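Long-range contacts in 23S rRNA (guanine(2535)-N(1))-methyltransferase (Streptomyces viridochromogenes, PDB 1O9G), which methylates N1 of guanine-2535 in 23S ribosomal RNA with S-adenosyl-L-methionine as methyl donor, conferring resistance to the orthosomycin antibiotic avilamycin: residues A[53-59]-A[169-175]; A[36-41]-A[69-73]; A[19-23]-A[108-112]; A[74-80]-A[141-147]. The protein carries 3 engineered substitutions. One frame throughout, in Å; residues are numbered along the deposited sequence.

Interaction 1: A[53-59]-A[169-175]; sequences VTLWDPC and PDVVLTD
Lay two extended strands, 53-57 and 171-175, side by side and parallel, axes 4.8 Å apart at closest and crossing at -32°, with Leu55 opposite Val171 and Trp56 opposite Val172. The ladder runs Val171 N to Thr54 O (3.3 Å), Trp56 N to Val171 O (2.9 Å) and Leu173 N to Trp56 O (3.1 Å); at its start Asp170 OD2 takes Thr54 N at 2.9 Å. On one face Leu55 (t, p) drops CD1 into the notch between Val171 CG1 (3.7 Å) and Leu173 CB (4.0 Å), beneath helices 33-45 and 64-72. On the other, the t rotamer of Trp56 sets CE3 against both Pro169 CG and Val172 CG2, each at 3.8 Å, while Pro58 CD fits against Val172 CG1 at 3.6 Å; helix 160-164 covers the indole. Past the ladder, Asp57 OD1 receives Thr174 OG1 (2.7 Å) and Cys59 N (3.0 Å), the latter an Asx turn. These are central parallel strands of a Rossmann-like methyltransferase sheet, adjacent in space though far apart in sequence.

Interaction 2: A[36-41]-A[69-73]; sequences ATEIFQ and LGLLH
Two helical pieces meet through side chains: 36-41, fully helical, and 69-72, the last turn of its helix, with His73 leaving helical angles at phi/psi -113/27. The closest alpha carbons, Thr37 CA and Leu69 CA, are 6.9 Å apart. Build His73 with chi1 m and chi2 near -76°, so that NE2 lies 2.6 Å from Thr37 OG1, a hydrogen bond in which either could be the donor. Thr37 is t, and its hydroxyl also accepts from Gln41 NE2 at 2.9 Å; Gln41, in m, t with chi3 near 64°, curls back over one turn and lays CG 3.7 Å from His73 CE1. Phe40 (chi1 t, chi2 69°) puts CD2 over one face of the imidazole, 3.5 Å from His73 CG; the ring planes are oblique at 50°, centroids 4.8 Å apart. Leu69, in m, t, drives CD2 between Ala36 CB (4.1 Å) and Phe40 CB (3.7 Å), and Leu72 (t, p) touches Thr37 CB through CD2 at 3.8 Å. Both helices lie on the same side of the central sheet, as one helical layer of the Rossmann-like alpha/beta fold, where Phe40 and Leu69 rest on Leu55 of strand 53-57 and on Leu173 of strand 171-175.

Interaction 3: A[19-23]-A[108-112]; sequences GVVLH and RELER
A loop without regular structure, 19-23, which precedes helix 33-45, is tied here to a turn of helix 102-119, residues 108-112; Val21 CA and Arg108 CA, the closest pair, are 7.0 Å apart. Hydrogen bonds come first. Arg108 (t, p, t) gives NE to Val21 O at 2.8 Å and, more weakly, NH2 to the same oxygen at 3.1 Å. One turn on, Arg112 (m, m, t) grips Val20 O with NE at 3.1 Å and NH2 at 3.0 Å, while its NH1 is held by Gln115. Among charges, Arg108 NH1 forms a salt bridge with Glu111 OE1 at 2.8 Å within the helix. A water that donates to Glu111 OE1 (2.5 Å) also bonds His23 NE2 (3.3 Å). Packing is slighter: His23 NE2 sits over one face of the Arg108 guanidinium, 3.2 Å from CZ, and Val21 CG1 touches Arg108 CG at 3.9 Å. The chemistry is thus one-sided: each of two helix arginines points NE and NH2 at a single loop carbonyl, Val21 O for Arg108 and Val20 O for Arg112, so the contact depends on the backbone path of 19-23 more than on its side chains.

Interaction 4: A[74-80]-A[141-147]; sequences RRSLRQV and EGGALPC
Arg74 (t, p, t, chi4 89°), opening the 3-10 turn 74-76 that leads into strand 77-84, is the anchor: it stretches into the curve of the irregular loop 141-147, which follows helix 122-140, and gives NE to Gly143 O at 2.8 Å and NH2 to Ala144 O at 3.0 Å, with a weak NH2 bond to Gly143 O at 3.4 Å. Val80 N donates to Pro146 O at 3.0 Å, opening a parallel bridge in which Val80 faces Cys147, alpha carbons 4.8 Å apart. The guanidinium of Arg74 is sandwiched, with Leu145 CB over one face, 3.6 Å from NE, and Gly142 CA over the other; a beta carbon on Gly142 would clash with Arg74 CZ. Leu145 (t, p) packs CD1 on Leu77 CB (3.9 Å) and CD2 on Val80 CG1 (3.8 Å), while Val80 CG2 meets Cys147 CB at 3.6 Å. One buried arginine ties down the glycine-containing loop by its carbonyls, a few residues before the Val80 N to Pro146 O bond opens edge strand 147-151.

In the fold
Interactions 1 and 4 share the seven-stranded mixed sheet: 147-151, 77-84, 53-57 and 171-175 are consecutive across it, and the two contact centres lie 14 Å apart, stitched by backbone bonds from Val53 to Ser76 and Arg78. Interaction 2 sits on that sheet, its centre 11 Å from interaction 1 and 12 Å from interaction 4, with Leu69 against Leu55 and Leu173, and Gly70 against Leu77 and Leu145. Interaction 3 lies farther out, 20 Å from interaction 2 between centres, touching it through Leu22 and Leu71. In sequence, interaction 4 nests inside interaction 1, and interaction 2 inside interaction 3. The Rossmann-like core is thereby joined, through the N-terminal loop, to helix 102-119.

Interaction 1: A[53-59]-A[169-175]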
loop_
_atom_site.group_PDB
_atom_site.type_symbol
_atom_site.label_atom_id
_atom_site.label_comp_id
_atom_site.label_asym_id
_atom_site.label_seq_id
_atom_site.Cartn_x
_atom_site.Cartn_y
_atom_site.Cartn_z
ATOM N N VAL A 53 -13.099 -4.294 3.387
ATOM C CA VAL A 53 -12.497 -2.963 3.354
ATOM C C VAL A 53 -12.088 -2.540 1.938
ATOM O O VAL A 53 -11.563 -3.338 1.141
ATOM C CB VAL A 53 -11.270 -2.949 4.301
ATOM C CG1 VAL A 53 -10.236 -1.896 3.990
ATOM C CG2 VAL A 53 -11.740 -2.923 5.772
ATOM N N THR A 54 -12.290 -1.257 1.635
ATOM C CA THR A 54 -11.720 -0.635 0.479
ATOM C C THR A 54 -10.466 0.100 0.924
ATOM O O THR A 54 -10.515 0.950 1.824
ATOM C CB THR A 54 -12.725 0.317 -0.140
ATOM O OG1 THR A 54 -13.834 -0.457 -0.647
ATOM C CG2 THR A 54 -12.099 1.081 -1.291
ATOM N N LEU A 55 -9.337 -0.268 0.331
ATOM C CA LEU A 55 -8.020 0.277 0.669
ATOM C C LEU A 55 -7.471 1.112 -0.485
ATOM O O LEU A 55 -7.463 0.655 -1.622
ATOM C CB LEU A 55 -7.072 -0.869 0.950
ATOM C CG LEU A 55 -5.571 -0.604 1.135
ATOM C CD1 LEU A 55 -5.319 0.231 2.304
ATOM C CD2 LEU A 55 -4.759 -1.885 1.186
ATOM N N TRP A 56 -6.993 2.323 -0.160
ATOM C CA TRP A 56 -6.463 3.261 -1.135
ATOM C C TRP A 56 -5.028 3.625 -0.751
ATOM O O TRP A 56 -4.761 4.006 0.390
ATOM C CB TRP A 56 -7.322 4.510 -1.116
ATOM C CG TRP A 56 -6.986 5.637 -2.050
ATOM C CD1 TRP A 56 -6.227 5.613 -3.181
ATOM C CD2 TRP A 56 -7.511 6.968 -1.944
ATOM N NE1 TRP A 56 -6.238 6.850 -3.777
ATOM C CE2 TRP A 56 -7.002 7.705 -3.037
ATOM C CE3 TRP A 56 -8.306 7.626 -1.001
ATOM C CZ2 TRP A 56 -7.289 9.043 -3.233
ATOM C CZ3 TRP A 56 -8.597 8.986 -1.203
ATOM C CH2 TRP A 56 -8.091 9.666 -2.309
ATOM N N ASP A 57 -4.137 3.572 -1.749
ATOM C CA ASP A 57 -2.802 4.117 -1.649
ATOM C C ASP A 57 -2.689 5.250 -2.666
ATOM O O ASP A 57 -2.566 5.003 -3.872
ATOM C CB ASP A 57 -1.752 3.061 -1.906
ATOM C CG ASP A 57 -0.362 3.555 -1.651
ATOM O OD1 ASP A 57 -0.141 4.798 -1.604
ATOM O OD2 ASP A 57 0.574 2.748 -1.466
ATOM N N PRO A 58 -2.817 6.496 -2.191
ATOM C CA PRO A 58 -2.786 7.700 -3.039
ATOM C C PRO A 58 -1.390 8.233 -3.365
ATOM O O PRO A 58 -1.264 9.271 -4.029
ATOM C CB PRO A 58 -3.543 8.730 -2.206
ATOM C CG PRO A 58 -3.163 8.394 -0.796
ATOM C CD PRO A 58 -3.104 6.868 -0.795
ATOM N N CYS A 59 -0.356 7.552 -2.886
ATOM C CA CYS A 59 1.026 7.821 -3.276
ATOM C C CYS A 59 1.675 6.495 -3.559
ATOM O O CYS A 59 2.639 6.090 -2.925
ATOM C CB CYS A 59 1.821 8.567 -2.221
ATOM S SG CYS A 59 1.011 9.986 -1.509
ATOM N N PRO A 169 -13.236 4.762 0.437
ATOM C CA PRO A 169 -12.200 3.996 1.143
ATOM C C PRO A 169 -12.328 4.021 2.663
ATOM O O PRO A 169 -12.562 5.071 3.235
ATOM C CB PRO A 169 -10.924 4.654 0.683
ATOM C CG PRO A 169 -11.260 5.194 -0.625
ATOM C CD PRO A 169 -12.643 5.712 -0.510
ATOM N N ASP A 170 -12.150 2.857 3.276
ATOM C CA ASP A 170 -12.114 2.749 4.726
ATOM C C ASP A 170 -10.718 2.952 5.299
ATOM O O ASP A 170 -10.588 3.317 6.442
ATOM C CB ASP A 170 -12.640 1.384 5.155
ATOM C CG ASP A 170 -13.941 1.026 4.466
ATOM O OD1 ASP A 170 -14.983 1.612 4.828
ATOM O OD2 ASP A 170 -13.992 0.242 3.498
ATOM N N VAL A 171 -9.691 2.631 4.516
ATOM C CA VAL A 171 -8.306 2.735 4.932
ATOM C C VAL A 171 -7.517 3.355 3.799
ATOM O O VAL A 171 -7.644 2.932 2.646
ATOM C CB VAL A 171 -7.704 1.357 5.315
ATOM C CG1 VAL A 171 -6.232 1.479 5.718
ATOM C CG2 VAL A 171 -8.514 0.700 6.453
ATOM N N VAL A 172 -6.725 4.356 4.146
ATOM C CA VAL A 172 -5.639 4.842 3.312
ATOM C C VAL A 172 -4.350 4.375 3.986
ATOM O O VAL A 172 -4.185 4.507 5.189
ATOM C CB VAL A 172 -5.653 6.353 3.225
ATOM C CG1 VAL A 172 -4.303 6.873 2.646
ATOM C CG2 VAL A 172 -6.836 6.817 2.427
ATOM N N LEU A 173 -3.430 3.839 3.196
ATOM C CA LEU A 173 -2.137 3.407 3.731
ATOM C C LEU A 173 -1.113 3.750 2.672
ATOM O O LEU A 173 -1.205 3.295 1.546
ATOM C CB LEU A 173 -2.149 1.924 4.091
ATOM C CG LEU A 173 -0.999 1.367 4.925
ATOM C CD1 LEU A 173 -1.414 0.051 5.589
ATOM C CD2 LEU A 173 0.259 1.153 4.124
ATOM N N THR A 174 -0.155 4.599 3.035
ATOM C CA THR A 174 0.847 5.022 2.095
ATOM C C THR A 174 2.194 5.308 2.753
ATOM O O THR A 174 2.270 5.730 3.884
ATOM C CB THR A 174 0.311 6.222 1.299
ATOM O OG1 THR A 174 1.109 6.424 0.135
ATOM C CG2 THR A 174 0.342 7.503 2.130
ATOM N N ASP A 175 3.239 5.039 1.991
ATOM C CA ASP A 175 4.605 5.353 2.321
ATOM C C ASP A 175 4.897 6.673 1.639
ATOM O O ASP A 175 4.744 6.806 0.417
ATOM C CB ASP A 175 5.518 4.234 1.791
ATOM C CG ASP A 175 6.946 4.344 2.250
ATOM O OD1 ASP A 175 7.235 5.002 3.270
ATOM O OD2 ASP A 175 7.868 3.798 1.603
HETATM O O HOH W 1 -15.604 -0.495 1.523
HETATM O O HOH W 2 2.805 3.999 -0.808
HETATM O O HOH W 3 5.180 6.994 -2.140
#

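Interaction 2: A[36-41]-A[69-73]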
loop_
_atom_site.group_PDB
_atom_site.type_symbol
_atom_site.label_atom_id
_atom_site.label_comp_id
_atom_site.label_asym_id
_atom_site.label_seq_id
_atom_site.Cartn_x
_atom_site.Cartn_y
_atom_site.Cartn_z
ATOM N N ALA A 36 4.353 -3.910 6.732
ATOM C CA ALA A 36 3.127 -3.601 5.971
ATOM C C ALA A 36 1.901 -4.231 6.612
ATOM O O ALA A 36 0.875 -3.566 6.821
ATOM C CB ALA A 36 3.250 -4.056 4.539
ATOM N N THR A 37 2.008 -5.501 6.950
ATOM C CA THR A 37 0.860 -6.215 7.505
ATOM C C THR A 37 0.565 -5.729 8.939
ATOM O O THR A 37 -0.583 -5.646 9.327
ATOM C CB THR A 37 1.039 -7.718 7.390
ATOM O OG1 THR A 37 -0.162 -8.354 7.836
ATOM C CG2 THR A 37 2.119 -8.241 8.262
ATOM N N GLU A 38 1.592 -5.339 9.691
ATOM C CA GLU A 38 1.406 -4.786 11.031
ATOM C C GLU A 38 0.608 -3.485 10.967
ATOM O O GLU A 38 -0.348 -3.302 11.701
ATOM C CB GLU A 38 2.758 -4.556 11.719
ATOM C CG GLU A 38 2.678 -3.924 13.104
ATOM C CD GLU A 38 2.132 -4.839 14.190
ATOM O OE1 GLU A 38 2.101 -6.068 14.008
ATOM O OE2 GLU A 38 1.748 -4.321 15.262
ATOM N N ILE A 39 0.993 -2.579 10.088
ATOM C CA ILE A 39 0.335 -1.291 9.990
ATOM C C ILE A 39 -1.115 -1.518 9.529
ATOM O O ILE A 39 -2.037 -0.924 10.080
ATOM C CB ILE A 39 1.084 -0.321 9.029
ATOM C CG1 ILE A 39 2.478 0.019 9.553
ATOM C CG2 ILE A 39 0.256 0.928 8.832
ATOM C CD1 ILE A 39 3.387 0.704 8.544
ATOM N N PHE A 40 -1.301 -2.344 8.502
ATOM C CA PHE A 40 -2.634 -2.578 7.957
ATOM C C PHE A 40 -3.567 -3.165 9.024
ATOM O O PHE A 40 -4.716 -2.736 9.173
ATOM C CB PHE A 40 -2.578 -3.479 6.711
ATOM C CG PHE A 40 -3.909 -3.762 6.108
ATOM C CD1 PHE A 40 -4.613 -2.761 5.489
ATOM C CD2 PHE A 40 -4.475 -5.025 6.185
ATOM C CE1 PHE A 40 -5.834 -3.006 4.935
ATOM C CE2 PHE A 40 -5.694 -5.286 5.625
ATOM C CZ PHE A 40 -6.381 -4.279 5.005
ATOM N N GLN A 41 -3.071 -4.137 9.782
ATOM C CA GLN A 41 -3.874 -4.755 10.835
ATOM C C GLN A 41 -4.189 -3.777 11.969
ATOM O O GLN A 41 -5.278 -3.804 12.514
ATOM C CB GLN A 41 -3.221 -6.046 11.330
ATOM C CG GLN A 41 -3.219 -7.134 10.270
ATOM C CD GLN A 41 -2.704 -8.440 10.794
ATOM O OE1 GLN A 41 -3.324 -9.022 11.686
ATOM N NE2 GLN A 41 -1.559 -8.881 10.294
ATOM N N LEU A 69 -0.295 -5.937 0.161
ATOM C CA LEU A 69 -1.459 -5.945 1.013
ATOM C C LEU A 69 -2.646 -6.599 0.357
ATOM O O LEU A 69 -3.390 -7.353 0.981
ATOM C CB LEU A 69 -1.794 -4.562 1.474
ATOM C CG LEU A 69 -0.739 -3.954 2.398
ATOM C CD1 LEU A 69 -1.074 -2.474 2.603
ATOM C CD2 LEU A 69 -0.681 -4.704 3.740
ATOM N N GLY A 70 -2.829 -6.326 -0.933
ATOM C CA GLY A 70 -3.912 -6.891 -1.702
ATOM C C GLY A 70 -3.901 -8.416 -1.714
ATOM O O GLY A 70 -4.937 -9.051 -1.538
ATOM N N LEU A 71 -2.726 -9.016 -1.889
ATOM C CA LEU A 71 -2.584 -10.463 -1.888
ATOM C C LEU A 71 -2.636 -11.021 -0.469
ATOM O O LEU A 71 -3.395 -11.923 -0.162
ATOM C CB LEU A 71 -1.309 -10.909 -2.621
ATOM C CG LEU A 71 -1.256 -10.596 -4.122
ATOM C CD1 LEU A 71 0.126 -10.879 -4.683
ATOM C CD2 LEU A 71 -2.331 -11.350 -4.855
ATOM N N LEU A 72 -1.836 -10.447 0.407
ATOM C CA LEU A 72 -1.708 -10.985 1.755
ATOM C C LEU A 72 -3.032 -10.898 2.512
ATOM O O LEU A 72 -3.397 -11.842 3.229
ATOM C CB LEU A 72 -0.566 -10.290 2.504
ATOM C CG LEU A 72 -0.165 -10.857 3.847
ATOM C CD1 LEU A 72 0.231 -12.302 3.731
ATOM C CD2 LEU A 72 0.973 -10.052 4.405
ATOM N N HIS A 73 -3.774 -9.818 2.306
ATOM C CA HIS A 73 -5.003 -9.539 3.031
ATOM C C HIS A 73 -6.259 -9.600 2.160
ATOM O O HIS A 73 -7.271 -8.958 2.451
ATOM C CB HIS A 73 -4.889 -8.200 3.762
ATOM C CG HIS A 73 -3.939 -8.246 4.906
ATOM N ND1 HIS A 73 -4.260 -8.834 6.103
ATOM C CD2 HIS A 73 -2.652 -7.840 5.019
ATOM C CE1 HIS A 73 -3.216 -8.772 6.911
ATOM N NE2 HIS A 73 -2.230 -8.167 6.274
#

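Interaction 3: A[19-23]-A[108-112]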
loop_
_atom_site.group_PDB
_atom_site.type_symbol
_atom_site.label_atom_id
_atom_site.label_comp_id
_atom_site.label_asym_id
_atom_site.label_seq_id
_atom_site.Cartn_x
_atom_site.Cartn_y
_atom_site.Cartn_z
ATOM N N GLY A 19 10.892 -8.450 -6.509
ATOM C CA GLY A 19 11.746 -8.984 -7.551
ATOM C C GLY A 19 11.645 -10.485 -7.802
ATOM O O GLY A 19 12.396 -11.044 -8.611
ATOM N N VAL A 20 10.743 -11.151 -7.097
ATOM C CA VAL A 20 10.500 -12.572 -7.297
ATOM C C VAL A 20 9.263 -12.685 -8.181
ATOM O O VAL A 20 9.384 -12.880 -9.389
ATOM C CB VAL A 20 10.371 -13.323 -5.939
ATOM C CG1 VAL A 20 10.009 -14.811 -6.127
ATOM C CG2 VAL A 20 11.644 -13.158 -5.148
ATOM N N VAL A 21 8.077 -12.445 -7.625
ATOM C CA VAL A 21 6.849 -12.354 -8.411
ATOM C C VAL A 21 6.487 -10.863 -8.625
ATOM O O VAL A 21 6.336 -10.367 -9.760
ATOM C CB VAL A 21 5.692 -13.120 -7.756
ATOM C CG1 VAL A 21 4.406 -13.057 -8.642
ATOM C CG2 VAL A 21 6.115 -14.580 -7.485
ATOM N N LEU A 22 6.322 -10.162 -7.516
ATOM C CA LEU A 22 6.118 -8.727 -7.520
ATOM C C LEU A 22 7.339 -8.034 -8.091
ATOM O O LEU A 22 8.471 -8.528 -8.011
ATOM C CB LEU A 22 5.735 -8.229 -6.126
ATOM C CG LEU A 22 4.296 -8.511 -5.713
ATOM C CD1 LEU A 22 3.922 -9.981 -5.618
ATOM C CD2 LEU A 22 3.919 -7.807 -4.376
ATOM N N HIS A 23 7.088 -6.880 -8.674
ATOM C CA HIS A 23 8.055 -6.181 -9.507
ATOM C C HIS A 23 8.817 -5.128 -8.740
ATOM O O HIS A 23 8.222 -4.369 -7.972
ATOM C CB HIS A 23 7.339 -5.522 -10.673
ATOM C CG HIS A 23 6.753 -6.502 -11.628
ATOM N ND1 HIS A 23 5.423 -6.850 -11.647
ATOM C CD2 HIS A 23 7.346 -7.236 -12.590
ATOM C CE1 HIS A 23 5.221 -7.737 -12.608
ATOM N NE2 HIS A 23 6.366 -7.977 -13.198
ATOM N N ARG A 108 2.553 -13.982 -15.151
ATOM C CA ARG A 108 3.850 -13.824 -14.523
ATOM C C ARG A 108 4.560 -15.150 -14.342
ATOM O O ARG A 108 5.784 -15.236 -14.553
ATOM C CB ARG A 108 3.686 -13.057 -13.200
ATOM C CG ARG A 108 4.964 -12.743 -12.448
ATOM C CD ARG A 108 5.984 -11.971 -13.201
ATOM N NE ARG A 108 6.910 -11.302 -12.294
ATOM C CZ ARG A 108 8.035 -10.710 -12.647
ATOM N NH1 ARG A 108 8.450 -10.709 -13.897
ATOM N NH2 ARG A 108 8.751 -10.114 -11.719
ATOM N N GLU A 109 3.821 -16.161 -13.927
ATOM C CA GLU A 109 4.382 -17.507 -13.760
ATOM C C GLU A 109 4.934 -17.985 -15.104
ATOM O O GLU A 109 6.028 -18.553 -15.156
ATOM C CB GLU A 109 3.335 -18.516 -13.258
ATOM C CG GLU A 109 3.877 -19.912 -13.033
ATOM C CD GLU A 109 2.825 -20.922 -12.608
ATOM O OE1 GLU A 109 1.697 -20.510 -12.294
ATOM O OE2 GLU A 109 3.153 -22.127 -12.608
ATOM N N LEU A 110 4.188 -17.762 -16.176
ATOM C CA LEU A 110 4.590 -18.214 -17.505
ATOM C C LEU A 110 5.853 -17.482 -17.913
ATOM O O LEU A 110 6.762 -18.091 -18.470
ATOM C CB LEU A 110 3.486 -18.013 -18.536
ATOM C CG LEU A 110 3.750 -18.381 -19.981
ATOM C CD1 LEU A 110 4.173 -19.839 -20.112
ATOM C CD2 LEU A 110 2.477 -18.097 -20.766
ATOM N N GLU A 111 5.920 -16.181 -17.674
ATOM C CA GLU A 111 7.107 -15.395 -17.987
ATOM C C GLU A 111 8.345 -15.974 -17.304
ATOM O O GLU A 111 9.397 -16.119 -17.922
ATOM C CB GLU A 111 6.943 -13.925 -17.581
ATOM C CG GLU A 111 8.184 -13.078 -17.805
ATOM C CD GLU A 111 8.006 -11.601 -17.459
ATOM O OE1 GLU A 111 7.386 -11.278 -16.418
ATOM O OE2 GLU A 111 8.488 -10.757 -18.234
ATOM N N ARG A 112 8.211 -16.281 -16.016
ATOM C CA ARG A 112 9.296 -16.850 -15.224
ATOM C C ARG A 112 9.703 -18.231 -15.751
ATOM O O ARG A 112 10.893 -18.549 -15.813
ATOM C CB ARG A 112 8.922 -16.940 -13.750
ATOM C CG ARG A 112 8.874 -15.603 -13.044
ATOM C CD ARG A 112 10.138 -14.814 -13.203
ATOM N NE ARG A 112 10.338 -13.768 -12.215
ATOM C CZ ARG A 112 11.254 -12.817 -12.332
ATOM N NH1 ARG A 112 11.984 -12.716 -13.429
ATOM N NH2 ARG A 112 11.429 -11.940 -11.361
HETATM O O HOH W 4 5.798 -9.318 -16.108
#

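Interaction 4: A[74-80]-A[141-147]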
loop_
_atom_site.group_PDB
_atom_site.type_symbol
_atom_site.label_atom_id
_atom_site.label_comp_id
_atom_site.label_asym_id
_atom_site.label_seq_id
_atom_site.Cartn_x
_atom_site.Cartn_y
_atom_site.Cartn_z
ATOM N N ARG A 74 -6.190 -10.385 1.099
ATOM C CA ARG A 74 -7.293 -10.548 0.169
ATOM C C ARG A 74 -8.612 -10.824 0.862
ATOM O O ARG A 74 -9.624 -10.243 0.477
ATOM C CB ARG A 74 -6.983 -11.654 -0.806
ATOM C CG ARG A 74 -8.086 -12.049 -1.766
ATOM C CD ARG A 74 -8.367 -10.915 -2.718
ATOM N NE ARG A 74 -9.561 -11.085 -3.541
ATOM C CZ ARG A 74 -10.790 -10.688 -3.203
ATOM N NH1 ARG A 74 -11.055 -10.167 -2.010
ATOM N NH2 ARG A 74 -11.709 -10.751 -4.109
ATOM N N ARG A 75 -8.620 -11.682 1.870
ATOM C CA ARG A 75 -9.869 -12.043 2.526
ATOM C C ARG A 75 -10.556 -10.839 3.213
ATOM O O ARG A 75 -11.767 -10.869 3.458
ATOM C CB ARG A 75 -9.634 -13.155 3.550
ATOM C CG ARG A 75 -8.765 -12.712 4.721
ATOM C CD ARG A 75 -8.881 -13.555 5.945
ATOM N NE ARG A 75 -8.888 -14.973 5.609
ATOM C CZ ARG A 75 -7.827 -15.660 5.187
ATOM N NH1 ARG A 75 -6.634 -15.075 5.042
ATOM N NH2 ARG A 75 -7.962 -16.948 4.906
ATOM N N SER A 76 -9.770 -9.842 3.599
ATOM C CA SER A 76 -10.285 -8.662 4.293
ATOM C C SER A 76 -10.635 -7.508 3.360
ATOM O O SER A 76 -11.066 -6.452 3.839
ATOM C CB SER A 76 -9.261 -8.160 5.306
ATOM O OG SER A 76 -8.926 -9.162 6.242
ATOM N N LEU A 77 -10.476 -7.685 2.061
ATOM C CA LEU A 77 -10.557 -6.581 1.112
ATOM C C LEU A 77 -11.677 -6.737 0.097
ATOM O O LEU A 77 -11.886 -7.834 -0.432
ATOM C CB LEU A 77 -9.239 -6.425 0.379
ATOM C CG LEU A 77 -8.042 -5.946 1.188
ATOM C CD1 LEU A 77 -6.748 -6.173 0.404
ATOM C CD2 LEU A 77 -8.202 -4.522 1.583
ATOM N N ARG A 78 -12.389 -5.639 -0.145
ATOM C CA ARG A 78 -13.400 -5.504 -1.192
ATOM C C ARG A 78 -12.716 -5.117 -2.510
ATOM O O ARG A 78 -13.094 -5.584 -3.568
ATOM C CB ARG A 78 -14.407 -4.392 -0.799
ATOM C CG ARG A 78 -15.431 -4.069 -1.875
ATOM C CD ARG A 78 -16.445 -3.026 -1.488
ATOM N NE ARG A 78 -17.377 -3.534 -0.488
ATOM C CZ ARG A 78 -18.397 -4.365 -0.742
ATOM N NH1 ARG A 78 -18.631 -4.815 -1.981
ATOM N NH2 ARG A 78 -19.188 -4.757 0.253
ATOM N N GLN A 79 -11.782 -4.176 -2.444
ATOM C CA GLN A 79 -11.161 -3.578 -3.626
ATOM C C GLN A 79 -9.992 -2.730 -3.164
ATOM O O GLN A 79 -9.969 -2.288 -2.004
ATOM C CB GLN A 79 -12.126 -2.694 -4.406
ATOM C CG GLN A 79 -12.510 -1.484 -3.663
ATOM C CD GLN A 79 -13.487 -0.597 -4.383
ATOM O OE1 GLN A 79 -13.140 0.009 -5.407
ATOM N NE2 GLN A 79 -14.709 -0.485 -3.838
ATOM N N VAL A 80 -9.065 -2.484 -4.064
ATOM C CA VAL A 80 -7.986 -1.552 -3.828
ATOM C C VAL A 80 -7.969 -0.489 -4.924
ATOM O O VAL A 80 -8.370 -0.713 -6.063
ATOM C CB VAL A 80 -6.606 -2.268 -3.713
ATOM C CG1 VAL A 80 -6.609 -3.245 -2.571
ATOM C CG2 VAL A 80 -6.234 -2.992 -4.966
ATOM N N GLU A 141 -9.036 -17.366 -1.521
ATOM C CA GLU A 141 -9.313 -16.299 -0.550
ATOM C C GLU A 141 -10.241 -15.204 -1.085
ATOM O O GLU A 141 -10.465 -14.203 -0.402
ATOM C CB GLU A 141 -7.979 -15.724 -0.022
ATOM C CG GLU A 141 -7.209 -16.742 0.807
ATOM C CD GLU A 141 -5.759 -16.392 1.129
ATOM O OE1 GLU A 141 -5.334 -15.246 0.903
ATOM O OE2 GLU A 141 -5.056 -17.323 1.591
ATOM N N GLY A 142 -10.828 -15.425 -2.259
ATOM C CA GLY A 142 -11.810 -14.520 -2.829
ATOM C C GLY A 142 -11.769 -14.381 -4.342
ATOM O O GLY A 142 -12.695 -13.777 -4.903
ATOM N N GLY A 143 -10.722 -14.895 -5.000
ATOM C CA GLY A 143 -10.534 -14.682 -6.423
ATOM C C GLY A 143 -9.956 -13.295 -6.711
ATOM O O GLY A 143 -9.428 -12.629 -5.817
ATOM N N ALA A 144 -10.088 -12.851 -7.953
ATOM C CA ALA A 144 -9.516 -11.586 -8.363
ATOM C C ALA A 144 -9.980 -10.469 -7.423
ATOM O O ALA A 144 -11.147 -10.402 -7.054
ATOM C CB ALA A 144 -9.882 -11.238 -9.780
ATOM N N LEU A 145 -9.052 -9.589 -7.086
ATOM C CA LEU A 145 -9.318 -8.460 -6.249
ATOM C C LEU A 145 -9.532 -7.226 -7.127
ATOM O O LEU A 145 -8.587 -6.775 -7.797
ATOM C CB LEU A 145 -8.154 -8.216 -5.300
ATOM C CG LEU A 145 -8.314 -7.027 -4.361
ATOM C CD1 LEU A 145 -9.538 -7.095 -3.495
ATOM C CD2 LEU A 145 -7.056 -6.889 -3.487
ATOM N N PRO A 146 -10.751 -6.666 -7.155
ATOM C CA PRO A 146 -11.000 -5.473 -7.959
ATOM C C PRO A 146 -10.009 -4.360 -7.595
ATOM O O PRO A 146 -9.708 -4.146 -6.433
ATOM C CB PRO A 146 -12.433 -5.104 -7.609
ATOM C CG PRO A 146 -13.076 -6.380 -7.250
ATOM C CD PRO A 146 -11.991 -7.133 -6.508
ATOM N N CYS A 147 -9.463 -3.734 -8.628
ATOM C CA CYS A 147 -8.446 -2.708 -8.462
ATOM C C CYS A 147 -8.587 -1.663 -9.562
ATOM O O CYS A 147 -9.059 -1.937 -10.655
ATOM C CB CYS A 147 -7.037 -3.312 -8.439
ATOM S SG CYS A 147 -6.545 -4.124 -9.965
HETATM O O HOH W 5 -6.018 -13.242 2.756
#